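Long-range contact in PKS (Streptomyces albus, PDB 4OQJ), which probably acts as a condensing ketosynthase of an "AT-less" type I polyketide synthase, extending acyl chains in oxazolomycin biosynthesis: residues A[26-38]-A[109-123]. Residues are numbered along the deposited sequence; the frame is centred on the assembly and turned at random.
Sequences IGLACRFPGAATP and QFLECAYEALERAGY
The guanidinium of R31 takes Q109, E112 and E116 at its edge, near its plane, whereas that of R120 carries the P38 ring over one face and meets L28 O near its edge. NH1 and NH2 of R31 converge end-on on a single atom, E112 OE1, at 2.8 and 2.9 Å, with the carboxylate turned 80° from the guanidinium. NH1 also reaches Q109 OE1 (2.9 Å), and NH2 gives E116 OE2 a nearly straight bond (3.0 Å, 169°) that arrives from above that carboxylate's plane. R31 is extended from CG to NE, which carries its charge to Q109, E112 and E116, spaced about a turn apart on one side of helix 105-121. One helical turn further on, R120 bends at chi3 (-68°) and brings NH2 back to L28 O at 2.8 Å. Between the two arginines A29 CB lies 3.9 Å from A117 CB; beyond R120, G27 CA packs on A121 CB. The axes of segments 26-31 and 109-121, roughly opposed in direction, come within 5.9 Å, which these small residues permit. Beyond them a water joins I26 O to A121 O. Strand 23-31 is an inner strand of the ketosynthase's thiolase-fold sheet, between 259-267 and 280-289, with the helix laid across one face. Three side-chain acceptors fix the rotation of R31, and its charge, answered by two glutamates, probably helps keep both ionised in this largely buried interface.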
loop_
_atom_site.group_PDB
_atom_site.type_symbol
_atom_site.label_atom_id
_atom_site.label_comp_id
_atom_site.label_asym_id
_atom_site.label_seq_id
_atom_site.Cartn_x
_atom_site.Cartn_y
_atom_site.Cartn_z
ATOM N N ILE A 26 -5.684 -0.639 -19.856
ATOM C CA ILE A 26 -6.811 -1.017 -20.705
ATOM C C ILE A 26 -8.008 -0.116 -20.523
ATOM O O ILE A 26 -8.999 -0.259 -21.229
ATOM C CB ILE A 26 -7.250 -2.457 -20.469
ATOM C CG1 ILE A 26 -7.706 -2.674 -19.019
ATOM C CG2 ILE A 26 -6.123 -3.420 -20.855
ATOM C CD1 ILE A 26 -8.379 -4.027 -18.824
ATOM N N GLY A 27 -7.921 0.818 -19.591
ATOM C CA GLY A 27 -8.973 1.796 -19.403
ATOM C C GLY A 27 -8.462 2.901 -18.502
ATOM O O GLY A 27 -7.433 2.738 -17.855
ATOM N N LEU A 28 -9.163 4.028 -18.474
ATOM C CA LEU A 28 -8.761 5.134 -17.616
ATOM C C LEU A 28 -9.863 6.159 -17.566
ATOM O O LEU A 28 -10.769 6.146 -18.393
ATOM C CB LEU A 28 -7.449 5.774 -18.088
ATOM C CG LEU A 28 -7.330 6.336 -19.514
ATOM C CD1 LEU A 28 -8.022 7.670 -19.656
ATOM C CD2 LEU A 28 -5.858 6.482 -19.876
ATOM N N ALA A 29 -9.800 7.021 -16.559
ATOM C CA ALA A 29 -10.791 8.065 -16.382
ATOM C C ALA A 29 -10.208 9.185 -15.536
ATOM O O ALA A 29 -9.273 8.978 -14.763
ATOM C CB ALA A 29 -12.046 7.509 -15.735
ATOM N N CYS A 30 -10.771 10.376 -15.692
ATOM C CA CYS A 30 -10.272 11.528 -14.979
ATOM C C CYS A 30 -11.284 12.652 -14.963
ATOM O O CYS A 30 -12.013 12.896 -15.939
ATOM C CB CYS A 30 -8.958 12.018 -15.605
ATOM S SG CYS A 30 -9.096 12.409 -17.383
ATOM N N ARG A 31 -11.308 13.338 -13.836
ATOM C CA ARG A 31 -11.990 14.609 -13.696
ATOM C C ARG A 31 -10.959 15.551 -13.104
ATOM O O ARG A 31 -10.591 15.435 -11.927
ATOM C CB ARG A 31 -13.218 14.483 -12.807
ATOM C CG ARG A 31 -14.164 13.368 -13.280
ATOM C CD ARG A 31 -15.054 12.878 -12.176
ATOM N NE ARG A 31 -16.140 12.039 -12.697
ATOM C CZ ARG A 31 -17.280 11.825 -12.054
ATOM N NH1 ARG A 31 -17.470 12.377 -10.859
ATOM N NH2 ARG A 31 -18.228 11.062 -12.607
ATOM N N PHE A 32 -10.460 16.438 -13.958
ATOM C CA PHE A 32 -9.401 17.386 -13.623
ATOM C C PHE A 32 -9.976 18.785 -13.844
ATOM O O PHE A 32 -11.046 18.921 -14.448
ATOM C CB PHE A 32 -8.172 17.155 -14.502
ATOM C CG PHE A 32 -7.481 15.827 -14.284
ATOM C CD1 PHE A 32 -7.412 15.240 -13.029
ATOM C CD2 PHE A 32 -6.876 15.176 -15.339
ATOM C CE1 PHE A 32 -6.765 14.024 -12.848
ATOM C CE2 PHE A 32 -6.240 13.961 -15.157
ATOM C CZ PHE A 32 -6.167 13.400 -13.907
ATOM N N PRO A 33 -9.287 19.834 -13.370
ATOM C CA PRO A 33 -9.802 21.167 -13.718
ATOM C C PRO A 33 -9.938 21.335 -15.222
ATOM O O PRO A 33 -9.013 20.999 -15.964
ATOM C CB PRO A 33 -8.745 22.114 -13.155
ATOM C CG PRO A 33 -8.117 21.334 -12.035
ATOM C CD PRO A 33 -8.077 19.913 -12.536
ATOM N N GLY A 34 -11.103 21.799 -15.662
ATOM C CA GLY A 34 -11.344 22.056 -17.067
ATOM C C GLY A 34 -11.604 20.812 -17.904
ATOM O O GLY A 34 -11.756 20.918 -19.121
ATOM N N ALA A 35 -11.679 19.639 -17.278
ATOM C CA ALA A 35 -11.822 18.396 -18.050
ATOM C C ALA A 35 -12.433 17.285 -17.247
ATOM O O ALA A 35 -11.788 16.758 -16.341
ATOM C CB ALA A 35 -10.462 17.936 -18.580
ATOM N N ALA A 36 -13.638 16.886 -17.625
ATOM C CA ALA A 36 -14.355 15.828 -16.918
ATOM C C ALA A 36 -14.166 14.444 -17.548
ATOM O O ALA A 36 -14.713 13.460 -17.063
ATOM C CB ALA A 36 -15.847 16.171 -16.856
ATOM N N THR A 37 -13.435 14.373 -18.655
ATOM C CA THR A 37 -13.196 13.099 -19.332
ATOM C C THR A 37 -11.801 13.084 -19.954
ATOM O O THR A 37 -11.177 14.119 -20.089
ATOM C CB THR A 37 -14.200 12.847 -20.461
ATOM O OG1 THR A 37 -14.019 13.842 -21.482
ATOM C CG2 THR A 37 -15.641 12.882 -19.947
ATOM N N PRO A 38 -11.320 11.911 -20.353
ATOM C CA PRO A 38 -10.037 11.867 -21.058
ATOM C C PRO A 38 -10.051 12.673 -22.355
ATOM O O PRO A 38 -9.051 13.308 -22.677
ATOM C CB PRO A 38 -9.848 10.372 -21.337
ATOM C CG PRO A 38 -10.578 9.699 -20.211
ATOM C CD PRO A 38 -11.783 10.565 -19.959
ATOM N N GLN A 109 -16.151 11.087 -5.474
ATOM C CA GLN A 109 -15.598 11.334 -6.798
ATOM C C GLN A 109 -14.715 10.162 -7.238
ATOM O O GLN A 109 -14.704 9.805 -8.421
ATOM C CB GLN A 109 -14.814 12.645 -6.803
ATOM C CG GLN A 109 -15.710 13.863 -6.687
ATOM C CD GLN A 109 -16.511 14.119 -7.941
ATOM O OE1 GLN A 109 -15.975 14.086 -9.041
ATOM N NE2 GLN A 109 -17.802 14.373 -7.781
ATOM N N PHE A 110 -13.987 9.545 -6.309
ATOM C CA PHE A 110 -13.143 8.413 -6.699
ATOM C C PHE A 110 -14.020 7.243 -7.135
ATOM O O PHE A 110 -13.693 6.537 -8.077
ATOM C CB PHE A 110 -12.206 7.928 -5.596
ATOM C CG PHE A 110 -11.325 6.812 -6.068
ATOM C CD1 PHE A 110 -10.255 7.081 -6.921
ATOM C CD2 PHE A 110 -11.631 5.504 -5.785
ATOM C CE1 PHE A 110 -9.484 6.050 -7.425
ATOM C CE2 PHE A 110 -10.862 4.461 -6.280
ATOM C CZ PHE A 110 -9.787 4.732 -7.090
ATOM N N LEU A 111 -15.129 7.042 -6.430
ATOM C CA LEU A 111 -16.055 5.964 -6.747
ATOM C C LEU A 111 -16.645 6.143 -8.144
ATOM O O LEU A 111 -16.675 5.205 -8.940
ATOM C CB LEU A 111 -17.176 5.888 -5.696
ATOM C CG LEU A 111 -18.295 4.865 -5.940
ATOM C CD1 LEU A 111 -17.747 3.445 -6.262
ATOM C CD2 LEU A 111 -19.217 4.797 -4.737
ATOM N N GLU A 112 -17.097 7.346 -8.471
ATOM C CA GLU A 112 -17.653 7.554 -9.813
ATOM C C GLU A 112 -16.546 7.427 -10.855
ATOM O O GLU A 112 -16.762 6.866 -11.928
ATOM C CB GLU A 112 -18.342 8.909 -9.926
ATOM C CG GLU A 112 -19.703 8.953 -9.273
ATOM C CD GLU A 112 -20.456 10.242 -9.566
ATOM O OE1 GLU A 112 -19.900 11.128 -10.252
ATOM O OE2 GLU A 112 -21.612 10.374 -9.119
ATOM N N CYS A 113 -15.359 7.942 -10.546
ATOM C CA CYS A 113 -14.241 7.877 -11.505
ATOM C C CYS A 113 -13.800 6.418 -11.796
ATOM O O CYS A 113 -13.502 6.058 -12.938
ATOM C CB CYS A 113 -13.052 8.683 -10.986
ATOM S SG CYS A 113 -11.733 8.897 -12.219
ATOM N N ALA A 114 -13.759 5.588 -10.759
ATOM C CA ALA A 114 -13.409 4.178 -10.921
ATOM C C ALA A 114 -14.441 3.445 -11.773
ATOM O O ALA A 114 -14.086 2.627 -12.623
ATOM C CB ALA A 114 -13.276 3.501 -9.554
ATOM N N TYR A 115 -15.715 3.726 -11.523
ATOM C CA TYR A 115 -16.801 3.202 -12.334
ATOM C C TYR A 115 -16.557 3.562 -13.802
ATOM O O TYR A 115 -16.631 2.702 -14.669
ATOM C CB TYR A 115 -18.133 3.758 -11.827
ATOM C CG TYR A 115 -19.411 3.177 -12.425
ATOM C CD1 TYR A 115 -19.794 3.454 -13.731
ATOM C CD2 TYR A 115 -20.272 2.411 -11.645
ATOM C CE1 TYR A 115 -20.988 2.946 -14.258
ATOM C CE2 TYR A 115 -21.454 1.908 -12.148
ATOM C CZ TYR A 115 -21.811 2.174 -13.452
ATOM O OH TYR A 115 -22.995 1.668 -13.939
ATOM N N GLU A 116 -16.247 4.829 -14.065
ATOM C CA GLU A 116 -15.980 5.290 -15.426
ATOM C C GLU A 116 -14.788 4.576 -16.037
ATOM O O GLU A 116 -14.817 4.248 -17.220
ATOM C CB GLU A 116 -15.718 6.801 -15.461
ATOM C CG GLU A 116 -16.953 7.680 -15.295
ATOM C CD GLU A 116 -16.595 9.168 -15.102
ATOM O OE1 GLU A 116 -15.431 9.459 -14.744
ATOM O OE2 GLU A 116 -17.479 10.041 -15.303
ATOM N N ALA A 117 -13.732 4.354 -15.247
ATOM C CA ALA A 117 -12.525 3.717 -15.776
ATOM C C ALA A 117 -12.809 2.281 -16.212
ATOM O O ALA A 117 -12.324 1.833 -17.259
ATOM C CB ALA A 117 -11.400 3.747 -14.755
ATOM N N LEU A 118 -13.591 1.562 -15.417
ATOM C CA LEU A 118 -13.960 0.184 -15.744
ATOM C C LEU A 118 -14.901 0.158 -16.949
ATOM O O LEU A 118 -14.766 -0.683 -17.832
ATOM C CB LEU A 118 -14.604 -0.501 -14.542
ATOM C CG LEU A 118 -13.589 -0.912 -13.473
ATOM C CD1 LEU A 118 -14.251 -1.101 -12.137
ATOM C CD2 LEU A 118 -12.891 -2.184 -13.919
ATOM N N GLU A 119 -15.840 1.095 -16.998
ATOM C CA GLU A 119 -16.665 1.260 -18.184
ATOM C C GLU A 119 -15.837 1.482 -19.450
ATOM O O GLU A 119 -16.105 0.879 -20.474
ATOM C CB GLU A 119 -17.625 2.426 -18.001
ATOM C CG GLU A 119 -18.924 2.058 -17.336
ATOM C CD GLU A 119 -19.906 3.206 -17.408
ATOM O OE1 GLU A 119 -19.476 4.357 -17.139
ATOM O OE2 GLU A 119 -21.089 2.962 -17.740
ATOM N N ARG A 120 -14.851 2.370 -19.398
ATOM C CA ARG A 120 -14.059 2.637 -20.587
ATOM C C ARG A 120 -13.239 1.409 -20.955
ATOM O O ARG A 120 -13.039 1.138 -22.140
ATOM C CB ARG A 120 -13.156 3.862 -20.374
ATOM C CG ARG A 120 -12.271 4.194 -21.547
ATOM C CD ARG A 120 -11.797 5.637 -21.485
ATOM N NE ARG A 120 -12.889 6.595 -21.694
ATOM C CZ ARG A 120 -13.531 7.257 -20.728
ATOM N NH1 ARG A 120 -14.501 8.113 -21.041
ATOM N NH2 ARG A 120 -13.207 7.091 -19.452
ATOM N N ALA A 121 -12.794 0.653 -19.953
ATOM C CA ALA A 121 -12.075 -0.602 -20.196
ATOM C C ALA A 121 -12.972 -1.665 -20.817
ATOM O O ALA A 121 -12.498 -2.526 -21.561
ATOM C CB ALA A 121 -11.473 -1.131 -18.904
ATOM N N GLY A 122 -14.269 -1.597 -20.517
ATOM C CA GLY A 122 -15.239 -2.521 -21.073
ATOM C C GLY A 122 -15.574 -3.686 -20.146
ATOM O O GLY A 122 -16.097 -4.691 -20.613
ATOM N N TYR A 123 -15.304 -3.543 -18.847
ATOM C CA TYR A 123 -15.558 -4.618 -17.880
ATOM C C TYR A 123 -16.582 -4.223 -16.816
ATOM O O TYR A 123 -16.449 -3.195 -16.156
ATOM C CB TYR A 123 -14.252 -5.060 -17.205
ATOM C CG TYR A 123 -13.397 -5.896 -18.124
ATOM C CD1 TYR A 123 -12.467 -5.299 -18.987
ATOM C CD2 TYR A 123 -13.552 -7.271 -18.175
ATOM C CE1 TYR A 123 -11.707 -6.065 -19.853
ATOM C CE2 TYR A 123 -12.810 -8.042 -19.049
ATOM C CZ TYR A 123 -11.888 -7.438 -19.877
ATOM O OH TYR A 123 -11.161 -8.221 -20.732
HETATM O O HOH W 1 -10.324 -2.114 -22.969
HETATM O O HOH W 2 -13.775 10.590 -16.657
HETATM O O HOH W 3 -17.088 12.435 -16.164
#